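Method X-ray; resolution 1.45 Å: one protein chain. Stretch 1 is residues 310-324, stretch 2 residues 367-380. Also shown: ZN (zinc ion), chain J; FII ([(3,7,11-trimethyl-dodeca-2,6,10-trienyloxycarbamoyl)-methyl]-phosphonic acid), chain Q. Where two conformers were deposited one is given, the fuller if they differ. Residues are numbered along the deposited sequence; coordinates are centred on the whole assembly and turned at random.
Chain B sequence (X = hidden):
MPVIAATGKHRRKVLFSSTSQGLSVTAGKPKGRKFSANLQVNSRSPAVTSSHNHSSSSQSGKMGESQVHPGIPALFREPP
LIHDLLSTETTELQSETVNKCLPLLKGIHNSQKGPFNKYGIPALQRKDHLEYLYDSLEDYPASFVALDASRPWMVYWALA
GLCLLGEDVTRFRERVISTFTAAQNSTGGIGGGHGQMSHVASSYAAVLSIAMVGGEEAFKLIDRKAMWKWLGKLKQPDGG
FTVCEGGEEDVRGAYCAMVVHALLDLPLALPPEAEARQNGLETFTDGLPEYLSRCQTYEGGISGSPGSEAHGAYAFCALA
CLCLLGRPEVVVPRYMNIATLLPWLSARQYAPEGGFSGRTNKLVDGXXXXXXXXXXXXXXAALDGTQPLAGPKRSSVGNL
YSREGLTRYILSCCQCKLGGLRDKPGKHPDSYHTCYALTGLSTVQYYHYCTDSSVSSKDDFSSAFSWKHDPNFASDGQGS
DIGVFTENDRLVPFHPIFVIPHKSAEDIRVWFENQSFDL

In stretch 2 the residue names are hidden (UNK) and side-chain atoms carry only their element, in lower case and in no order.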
ATOM      1  N   ALA B 310      -0.232  -1.971 -10.031  1.00  2.38           N
ATOM      2  CA  ALA B 310       0.087  -0.739  -9.258  1.00  2.55           C
ATOM      3  C   ALA B 310      -0.952  -0.477  -8.186  1.00  2.52           C
ATOM      4  O   ALA B 310      -2.182  -0.553  -8.476  1.00  3.22           O
ATOM      5  CB  ALA B 310       0.147   0.454 -10.213  1.00  3.57           C
ATOM      6  N   HIS B 311      -0.515  -0.125  -6.967  1.00  2.26           N
ATOM      7  CA  HIS B 311      -1.488   0.070  -5.886  1.00  1.99           C
ATOM      8  C   HIS B 311      -0.962   1.146  -4.957  1.00  2.67           C
ATOM      9  O   HIS B 311       0.201   1.137  -4.564  1.00  3.87           O
ATOM     10  CB  HIS B 311      -1.662  -1.255  -5.102  1.00  2.46           C
ATOM     11  CG  HIS B 311      -2.888  -1.264  -4.253  1.00  2.60           C
ATOM     12  ND1 HIS B 311      -2.978  -0.542  -3.068  1.00  3.59           N
ATOM     13  CD2 HIS B 311      -4.075  -1.866  -4.430  1.00  4.22           C
ATOM     14  CE1 HIS B 311      -4.206  -0.695  -2.578  1.00  3.70           C
ATOM     15  NE2 HIS B 311      -4.887  -1.505  -3.393  1.00  4.17           N
ATOM     16  N   GLY B 312      -1.846   2.028  -4.496  1.00  2.48           N
ATOM     17  CA  GLY B 312      -1.419   3.140  -3.620  1.00  3.46           C
ATOM     18  C   GLY B 312      -0.766   2.653  -2.337  1.00  3.17           C
ATOM     19  O   GLY B 312       0.157   3.342  -1.852  1.00  4.72           O
ATOM     20  N   ALA B 313      -1.203   1.549  -1.727  1.00  4.10           N
ATOM     21  CA  ALA B 313      -0.571   1.152  -0.491  1.00  5.02           C
ATOM     22  C   ALA B 313       0.892   0.786  -0.724  1.00  3.55           C
ATOM     23  O   ALA B 313       1.766   1.110   0.094  1.00  4.15           O
ATOM     24  CB  ALA B 313      -1.290  -0.028   0.072  1.00  7.71           C
ATOM     25  N   TYR B 314       1.151   0.113  -1.839  1.00  4.35           N
ATOM     26  CA  TYR B 314       2.530  -0.308  -2.125  1.00  3.79           C
ATOM     27  C   TYR B 314       3.341   0.854  -2.681  1.00  4.53           C
ATOM     28  O   TYR B 314       4.567   0.917  -2.453  1.00  5.42           O
ATOM     29  CB  TYR B 314       2.502  -1.475  -3.095  1.00  3.49           C
ATOM     30  CG  TYR B 314       1.850  -2.705  -2.475  1.00  4.60           C
ATOM     31  CD1 TYR B 314       2.298  -3.194  -1.236  1.00  6.43           C
ATOM     32  CD2 TYR B 314       0.919  -3.493  -3.170  1.00  4.72           C
ATOM     33  CE1 TYR B 314       1.787  -4.396  -0.696  1.00  5.51           C
ATOM     34  CE2 TYR B 314       0.415  -4.671  -2.620  1.00  5.17           C
ATOM     35  CZ  TYR B 314       0.833  -5.122  -1.412  1.00  6.09           C
ATOM     36  OH  TYR B 314       0.346  -6.324  -0.941  1.00  9.36           O
ATOM     37  N   ALA B 315       2.706   1.820  -3.357  1.00  3.61           N
ATOM     38  CA  ALA B 315       3.441   3.058  -3.742  1.00  3.83           C
ATOM     39  C   ALA B 315       3.928   3.791  -2.505  1.00  2.48           C
ATOM     40  O   ALA B 315       5.088   4.270  -2.478  1.00  4.11           O
ATOM     41  CB  ALA B 315       2.549   3.950  -4.579  1.00  5.00           C
ATOM     42  N   PHE B 316       3.060   3.893  -1.480  1.00  2.88           N
ATOM     43  CA  PHE B 316       3.526   4.530  -0.261  1.00  2.54           C
ATOM     44  C   PHE B 316       4.750   3.788   0.298  1.00  2.32           C
ATOM     45  O   PHE B 316       5.794   4.400   0.666  1.00  4.17           O
ATOM     46  CB  PHE B 316       2.455   4.609   0.835  1.00  3.28           C
ATOM     47  CG  PHE B 316       3.011   5.164   2.131  1.00  3.66           C
ATOM     48  CD1 PHE B 316       3.245   6.544   2.253  1.00  4.84           C
ATOM     49  CD2 PHE B 316       3.418   4.295   3.150  1.00  3.92           C
ATOM     50  CE1 PHE B 316       3.855   7.065   3.384  1.00  5.16           C
ATOM     51  CE2 PHE B 316       4.010   4.818   4.333  1.00  4.61           C
ATOM     52  CZ  PHE B 316       4.252   6.212   4.436  1.00  4.93           C
ATOM     53  N   CYS B 317       4.612   2.472   0.463  1.00  3.27           N
ATOM     54  CA  CYS B 317       5.750   1.732   1.051  1.00  4.41           C
ATOM     55  C   CYS B 317       7.050   1.947   0.267  1.00  3.99           C
ATOM     56  O   CYS B 317       8.122   2.128   0.855  1.00  4.27           O
ATOM     57  CB  CYS B 317       5.420   0.220   1.025  1.00  5.04           C
ATOM     58  SG  CYS B 317       4.134  -0.267   2.223  1.00  6.87           S
ATOM     59  N   ALA B 318       6.971   1.865  -1.059  1.00  3.44           N
ATOM     60  CA  ALA B 318       8.165   2.010  -1.892  1.00  3.13           C
ATOM     61  C   ALA B 318       8.745   3.425  -1.842  1.00  4.26           C
ATOM     62  O   ALA B 318       9.958   3.573  -1.733  1.00  5.10           O
ATOM     63  CB  ALA B 318       7.873   1.613  -3.360  1.00  4.52           C
ATOM     64  N   LEU B 319       7.884   4.442  -1.962  1.00  3.48           N
ATOM     65  CA  LEU B 319       8.402   5.821  -1.995  1.00  3.84           C
ATOM     66  C   LEU B 319       8.938   6.201  -0.618  1.00  3.91           C
ATOM     67  O   LEU B 319       9.996   6.845  -0.529  1.00  5.16           O
ATOM     68  CB  LEU B 319       7.289   6.788  -2.379  1.00  4.42           C
ATOM     69  CG  LEU B 319       6.859   6.657  -3.859  1.00  6.40           C
ATOM     70  CD1 LEU B 319       5.544   7.412  -4.104  1.00  7.31           C
ATOM     71  CD2 LEU B 319       8.013   7.142  -4.794  1.00  9.26           C
ATOM     72  N   ALA B 320       8.249   5.801   0.461  1.00  4.12           N
ATOM     73  CA  ALA B 320       8.745   6.113   1.792  1.00  4.02           C
ATOM     74  C   ALA B 320      10.071   5.373   2.011  1.00  4.82           C
ATOM     75  O   ALA B 320      11.019   5.933   2.569  1.00  5.52           O
ATOM     76  CB  ALA B 320       7.704   5.690   2.883  1.00  4.57           C
ATOM     77  N   CYS B 321      10.162   4.102   1.579  1.00  5.33           N
ATOM     78  CA  CYS B 321      11.429   3.378   1.727  1.00  6.22           C
ATOM     79  C   CYS B 321      12.540   4.076   0.927  1.00  5.51           C
ATOM     80  O   CYS B 321      13.668   4.194   1.440  1.00  6.37           O
ATOM     81  CB  CYS B 321      11.226   1.919   1.238  1.00  6.95           C
ATOM     82  SG  CYS B 321      12.601   0.873   1.737  1.00  9.02           S
ATOM     83  N   LEU B 322      12.251   4.545  -0.305  1.00  5.89           N
ATOM     84  CA  LEU B 322      13.300   5.257  -1.092  1.00  5.91           C
ATOM     85  C   LEU B 322      13.780   6.495  -0.339  1.00  6.25           C
ATOM     86  O   LEU B 322      14.985   6.778  -0.329  1.00  7.94           O
ATOM     87  CB  LEU B 322      12.774   5.700  -2.468  1.00  6.49           C
ATOM     88  CG  LEU B 322      12.675   4.552  -3.472  1.00  6.48           C
ATOM     89  CD1 LEU B 322      12.015   5.113  -4.729  1.00  7.29           C
ATOM     90  CD2 LEU B 322      14.023   3.918  -3.840  1.00  6.82           C
ATOM     91  N   CYS B 323      12.858   7.189   0.333  1.00  5.66           N
ATOM     92  CA  CYS B 323      13.241   8.377   1.077  1.00  6.83           C
ATOM     93  C   CYS B 323      13.993   8.059   2.372  1.00  7.66           C
ATOM     94  O   CYS B 323      14.517   9.001   3.013  1.00  7.98           O
ATOM     95  CB  CYS B 323      11.984   9.257   1.359  1.00  8.16           C
ATOM     96  SG  CYS B 323      11.350   9.955  -0.237  1.00  9.50           S
ATOM     97  N   LEU B 324      14.042   6.801   2.823  1.00  8.68           N
ATOM     98  CA  LEU B 324      14.983   6.410   3.875  1.00  9.73           C
ATOM     99  C   LEU B 324      16.417   6.185   3.362  1.00 11.82           C
ATOM    100  O   LEU B 324      17.370   5.986   4.160  1.00 13.97           O
ATOM    101  CB  LEU B 324      14.498   5.074   4.496  1.00 10.16           C
ATOM    102  CG  LEU B 324      13.290   5.196   5.379  1.00  9.79           C
ATOM    103  CD1 LEU B 324      12.867   3.804   5.774  1.00 10.92           C
ATOM    104  CD2 LEU B 324      13.627   5.979   6.645  1.00 10.46           C
ATOM    105  N   UNK B 367      -8.930   4.887   3.990  1.00  3.35           N
ATOM    106  CA  UNK B 367      -7.560   4.610   4.473  1.00  2.60           C
ATOM    107  C   UNK B 367      -6.480   5.078   3.471  1.00  3.27           C
ATOM    108  O   UNK B 367      -5.331   5.333   3.877  1.00  3.52           O
ATOM    109  s   UNK B 367      -7.478   1.941   3.384  1.00  4.27           S
ATOM    110  c   UNK B 367      -7.353   3.113   4.862  1.00  3.38           C
ATOM    111  N   UNK B 368      -6.875   5.232   2.210  1.00  2.59           N
ATOM    112  CA  UNK B 368      -5.917   5.751   1.226  1.00  3.02           C
ATOM    113  C   UNK B 368      -5.647   7.243   1.476  1.00  3.25           C
ATOM    114  O   UNK B 368      -4.757   7.795   0.848  1.00  3.15           O
ATOM    115  c   UNK B 368      -6.489   3.969  -0.490  1.00  3.15           C
ATOM    116  o   UNK B 368      -6.860  -0.137  -0.967  1.00  4.35           O
ATOM    117  c   UNK B 368      -7.786   2.065  -1.221  1.00  3.24           C
ATOM    118  c   UNK B 368      -5.463   3.117  -0.076  1.00  5.08           C
ATOM    119  c   UNK B 368      -6.363   5.483  -0.237  1.00  2.94           C
ATOM    120  c   UNK B 368      -7.641   3.452  -1.031  1.00  3.50           C
ATOM    121  c   UNK B 368      -6.755   1.225  -0.780  1.00  3.34           C
ATOM    122  c   UNK B 368      -5.577   1.688  -0.241  1.00  4.38           C
ATOM    123  N   UNK B 369      -6.446   7.879   2.348  1.00  3.42           N
ATOM    124  CA  UNK B 369      -6.091   9.248   2.717  1.00  3.61           C
ATOM    125  C   UNK B 369      -4.665   9.288   3.258  1.00  3.34           C
ATOM    126  O   UNK B 369      -3.931  10.281   3.013  1.00  4.72           O
ATOM    127  c   UNK B 369      -7.046   9.740   3.814  1.00  4.03           C
ATOM    128  o   UNK B 369      -8.376   9.563   3.379  1.00  4.39           O
ATOM    129  N   UNK B 370      -4.207   8.212   3.933  1.00  3.25           N
ATOM    130  CA  UNK B 370      -2.812   8.048   4.243  1.00  3.85           C
ATOM    131  C   UNK B 370      -2.013   7.432   3.120  1.00  3.31           C
ATOM    132  O   UNK B 370      -1.038   8.038   2.612  1.00  4.19           O
ATOM    133  c   UNK B 370      -1.195   6.780   5.629  1.00  4.29           C
ATOM    134  c   UNK B 370      -2.615   7.215   5.485  1.00  4.37           C
ATOM    135  c   UNK B 370       0.998   7.024   5.801  1.00  6.38           C
ATOM    136  c   UNK B 370      -0.617   5.539   5.562  1.00  4.60           C
ATOM    137  n   UNK B 370      -0.159   7.694   5.785  1.00  5.38           N
ATOM    138  n   UNK B 370       0.751   5.720   5.664  1.00  6.76           N
ATOM    139  N   UNK B 371      -2.407   6.246   2.625  1.00  3.14           N
ATOM    140  CA  UNK B 371      -1.439   5.544   1.732  1.00  3.55           C
ATOM    141  C   UNK B 371      -1.181   6.353   0.468  1.00  4.43           C
ATOM    142  O   UNK B 371      -0.033   6.420   0.017  1.00  6.12           O
ATOM    143  c   UNK B 371      -2.215   3.260   2.559  1.00  3.42           C
ATOM    144  c   UNK B 371      -3.428   2.791   3.004  1.00  4.06           C
ATOM    145  c   UNK B 371      -1.289   1.480   5.602  1.00  5.79           C
ATOM    146  c   UNK B 371       0.136   2.916   3.575  1.00  4.37           C
ATOM    147  c   UNK B 371      -1.943   2.049   4.497  1.00  4.09           C
ATOM    148  c   UNK B 371       0.784   2.361   4.666  1.00  6.10           C
ATOM    149  c   UNK B 371      -1.959   4.143   1.349  1.00  3.57           C
ATOM    150  n   UNK B 371      -3.276   2.067   4.161  1.00  4.60           N
ATOM    151  c   UNK B 371       0.065   1.622   5.656  1.00  6.06           C
ATOM    152  c   UNK B 371      -1.243   2.799   3.494  1.00  3.47           C
ATOM    153  N   UNK B 372      -2.240   6.915  -0.154  1.00  3.09           N
ATOM    154  CA  UNK B 372      -2.040   7.780  -1.307  1.00  3.66           C
ATOM    155  C   UNK B 372      -1.689   9.201  -0.830  1.00  3.83           C
ATOM    156  O   UNK B 372      -0.760   9.807  -1.367  1.00  4.97           O
ATOM    157  c   UNK B 372      -3.294   7.772  -2.210  1.00  3.80           C
ATOM    158  c   UNK B 372      -3.195   8.821  -3.293  1.00  4.81           C
ATOM    159  c   UNK B 372      -3.469   6.363  -2.833  1.00  4.78           C
ATOM    160  N   UNK B 373      -2.412   9.735   0.174  1.00  4.11           N
ATOM    161  CA  UNK B 373      -2.217  11.147   0.570  1.00  4.55           C
ATOM    162  C   UNK B 373      -0.764  11.423   0.943  1.00  4.27           C
ATOM    163  O   UNK B 373      -0.190  12.445   0.547  1.00  6.18           O
ATOM    164  N   UNK B 374      -0.135  10.516   1.696  1.00  4.62           N
ATOM    165  CA  UNK B 374       1.229  10.747   2.140  1.00  4.69           C
ATOM    166  C   UNK B 374       2.268  10.392   1.104  1.00  4.42           C
ATOM    167  O   UNK B 374       3.476  10.670   1.324  1.00  7.21           O
ATOM    168  o   UNK B 374       1.454  12.232   4.582  1.00 10.53           O
ATOM    169  n   UNK B 374       0.556  10.471   5.721  1.00 10.48           N
ATOM    170  c   UNK B 374       1.135  11.007   4.649  1.00  8.60           C
ATOM    171  c   UNK B 374       1.504  10.074   3.491  1.00  6.13           C
ATOM    172  N   UNK B 375       1.848   9.859  -0.066  1.00  3.71           N
ATOM    173  CA  UNK B 375       2.796   9.862  -1.191  1.00  4.13           C
ATOM    174  C   UNK B 375       3.066  11.290  -1.655  1.00  4.64           C
ATOM    175  O   UNK B 375       4.157  11.583  -2.199  1.00  6.03           O
ATOM    176  c   UNK B 375       2.285   9.110  -2.414  1.00  5.05           C
ATOM    177  s   UNK B 375       2.282   7.297  -2.162  1.00  5.90           S
ATOM    178  N   UNK B 376       2.095  12.196  -1.474  1.00  4.87           N
ATOM    179  CA  UNK B 376       2.249  13.534  -2.057  1.00  4.68           C
ATOM    180  C   UNK B 376       3.416  14.369  -1.492  1.00  4.80           C
ATOM    181  O   UNK B 376       4.176  14.954  -2.278  1.00  5.71           O
ATOM    182  c   UNK B 376      -1.008  13.185  -6.578  1.00  8.05           C
ATOM    183  c   UNK B 376       0.016  13.727  -7.334  1.00  9.72           C
ATOM    184  c   UNK B 376       0.003  13.797  -3.113  1.00  5.82           C
ATOM    185  c   UNK B 376      -1.205  13.082  -2.962  1.00  6.70           C
ATOM    186  c   UNK B 376      -0.890  13.257  -5.193  1.00  6.72           C
ATOM    187  n   UNK B 376      -1.732  12.781  -4.218  1.00  6.92           N
ATOM    188  c   UNK B 376       1.241  14.464  -5.328  1.00  7.74           C
ATOM    189  c   UNK B 376       1.146  14.346  -6.743  1.00  9.13           C
ATOM    190  c   UNK B 376       0.922  14.324  -2.021  1.00  5.02           C
ATOM    191  c   UNK B 376       0.222  13.902  -4.541  1.00  6.37           C
ATOM    192  N   UNK B 377       3.587  14.425  -0.154  1.00  5.23           N
ATOM    193  CA  UNK B 377       4.765  15.183   0.327  1.00  5.77           C
ATOM    194  C   UNK B 377       6.063  14.551  -0.159  1.00  5.81           C
ATOM    195  O   UNK B 377       7.047  15.304  -0.351  1.00  6.78           O
ATOM    196  c   UNK B 377       3.280  14.610   2.185  1.00  9.25           C
ATOM    197  c   UNK B 377       4.673  15.076   1.866  1.00  7.31           C
ATOM    198  c   UNK B 377       2.672  13.999   0.924  1.00  7.22           C
ATOM    199  N   UNK B 378       6.079  13.231  -0.332  1.00  5.47           N
ATOM    200  CA  UNK B 378       7.321  12.570  -0.783  1.00  5.42           C
ATOM    201  C   UNK B 378       7.591  12.950  -2.235  1.00  5.82           C
ATOM    202  O   UNK B 378       8.728  13.347  -2.591  1.00  6.90           O
ATOM    203  c   UNK B 378       7.200  11.027  -0.676  1.00  6.34           C
ATOM    204  c   UNK B 378       6.736   9.026   0.787  1.00  8.16           C
ATOM    205  c   UNK B 378       6.890  10.596   0.760  1.00  5.98           C
ATOM    206  c   UNK B 378       7.899  11.048   1.813  1.00  6.71           C
ATOM    207  N   UNK B 379       6.569  12.862  -3.115  0.76  5.80           N
ATOM    208  CA  UNK B 379       6.788  13.182  -4.530  0.76  6.86           C
ATOM    209  C   UNK B 379       7.068  14.697  -4.655  0.76  6.56           C
ATOM    210  O   UNK B 379       7.936  15.147  -5.427  0.76  6.47           O
ATOM    211  c   UNK B 379       5.556  12.766  -5.375  0.76  7.93           C
ATOM    212  c   UNK B 379       5.505  11.208  -5.397  0.76  7.59           C
ATOM    213  c   UNK B 379       5.614  13.370  -6.851  0.76  9.71           C
ATOM    214  N   UNK B 380       6.306  15.501  -3.912  1.00  6.38           N
ATOM    215  CA  UNK B 380       6.503  16.968  -3.969  1.00  8.07           C
ATOM    216  C   UNK B 380       7.925  17.343  -3.526  1.00  7.09           C
ATOM    217  O   UNK B 380       8.586  18.199  -4.152  1.00  7.61           O
ATOM    218  n   UNK B 380       2.706  18.228  -2.131  1.00 14.11           N
ATOM    219  c   UNK B 380       4.051  17.481  -4.038  1.00 10.80           C
ATOM    220  c   UNK B 380       2.706  17.748  -3.366  1.00 12.54           C
ATOM    221  c   UNK B 380       5.416  17.630  -3.165  1.00  8.60           C
ATOM    222  o   UNK B 380       1.673  17.562  -4.010  1.00 10.22           O
TER
HETATM  223 ZN    ZN J 601      -9.501   0.752   3.607  1.00  5.22          ZN
HETATM  224  C1  FII Q 608       2.949  -0.821   6.086  1.00 11.11           C
HETATM  225  C2  FII Q 608       1.889  -1.711   5.496  1.00 10.84           C
HETATM  226  C6  FII Q 608       1.742  -3.030   6.130  1.00 12.73           C
HETATM  227  C10 FII Q 608       1.385  -1.385   4.150  1.00 10.00           C
HETATM  228  C11 FII Q 608       0.379  -2.246   3.387  1.00  9.72           C
HETATM  229  C12 FII Q 608      -1.021  -1.586   3.565  1.00  8.89           C
HETATM  230  C15 FII Q 608      -2.107  -1.968   2.563  1.00 10.93           C
HETATM  231  C18 FII Q 608      -3.495  -1.354   2.694  1.00 11.22           C
HETATM  232  C22 FII Q 608      -1.869  -3.239   1.810  1.00 14.30           C
HETATM  233  C23 FII Q 608      -2.739  -3.411   0.575  1.00 17.67           C
HETATM  234  C24 FII Q 608      -2.649  -4.782   0.021  1.00 15.94           C
HETATM  235  C27 FII Q 608      -3.809  -5.063  -0.879  1.00 12.41           C
HETATM  236  C30 FII Q 608      -3.592  -4.699  -2.338  1.00 12.96           C
HETATM  237  C34 FII Q 608      -4.668  -6.192  -0.449  1.00 12.41           C
HETATM  238  C35 FII Q 608      -5.714  -6.811  -1.353  1.00 13.03           C
HETATM  239  O36 FII Q 608      -7.018  -6.572  -0.857  1.00 11.83           O
HETATM  240  N42 FII Q 608      -7.346  -5.260  -0.649  1.00 10.47           N
HETATM  241  C43 FII Q 608      -8.137  -4.737  -1.682  1.00  7.89           C
HETATM  242  O44 FII Q 608      -8.472  -5.352  -2.706  1.00  8.17           O
HETATM  243  C45 FII Q 608      -8.580  -3.304  -1.420  1.00  5.97           C
HETATM  244  P46 FII Q 608      -8.749  -2.268  -2.965  1.00  4.74           P
HETATM  245  O49 FII Q 608      -7.518  -2.510  -3.754  1.00  5.05           O
HETATM  246  O50 FII Q 608     -10.036  -2.641  -3.633  1.00  7.34           O
HETATM  247  O51 FII Q 608      -8.805  -0.841  -2.378  1.00  5.07           O

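Position 367 carries one carbon and then one sulfur, out of reach of the helix that begins at Gly 312. The sulfur lies 2.4 Å from the zinc ion, as suits a thiolate ligand: Cys 367. At 368 one carbon leads to a six-carbon ring bearing an oxygen, 3.2 Å from CE1 of His 311: Tyr 368. Its OH donates a hydrogen bond to O51 of FII (2.5 Å), while NE2 of His 311 donates to O49 of FII (2.8 Å), so the two side chains grip one phosphonate.

Position 369, one carbon and one oxygen, touches nothing on stretch 1: Ser 369, small and hydrogen-bonded just outside the stretch. Position 370 bears a five-membered ring of three carbons and two nitrogens, a ring carbon 3.6 Å from CZ of Phe 316: His 370, its edge toward the phenylalanine face.

At 371 fused rings hold eight carbons and one nitrogen, with Ala 313 CB over one face and a ring carbon 3.6 Å from CD2 of Phe 316. This is Trp 371; FII C12 also lies over a face, so the broad indole serves helix and lipid together. Position 372, one carbon carrying two, puts a methyl 3.9 Å from CA of Gly 312: Val 372, with whose CG2 a CB on that glycine would clash.

Position 373 has no side-chain atoms: Gly 373, where a CB would clash with O of Ser 369. Position 374 has two carbons, the second carrying oxygen and nitrogen; its CB lies 3.8 Å from CE1 of Phe 316. Asn 374 donates from ND2 to ND1 of His 370 (2.9 Å), tying down that ring.

At 375 one carbon precedes a sulfur, 3.6 Å from N of Phe 316 and 3.8 Å from CD1 of Leu 319: Cys 375, compact and apolar enough to pack here. Position 376, fused rings with one nitrogen, points away: Trp 376. Three carbons closing onto the backbone nitrogen make 377 Pro 377, tolerated early in its helix.

Position 378 has four carbons forked at the second, a terminal one 3.6 Å from N of Ala 320: Leu 378, whose fork fills a hollow. Position 379, one carbon carrying two, sets a methyl 4.0 Å from CD1 of Leu 319: Val 379, an added apolar branch. Position 380, three carbons ending in oxygen and nitrogen, is Gln 380, hydrogen-bonded elsewhere in the structure.

The contact works by reciprocal packing: Phe 316 sits among His 370, Trp 371, Cys 375 and Leu 378, while Leu 378 sits among Phe 316, Leu 319, Ala 320 and Cys 323.

Stretch 2 (367-380) CYSHWVGNCWPLVQ
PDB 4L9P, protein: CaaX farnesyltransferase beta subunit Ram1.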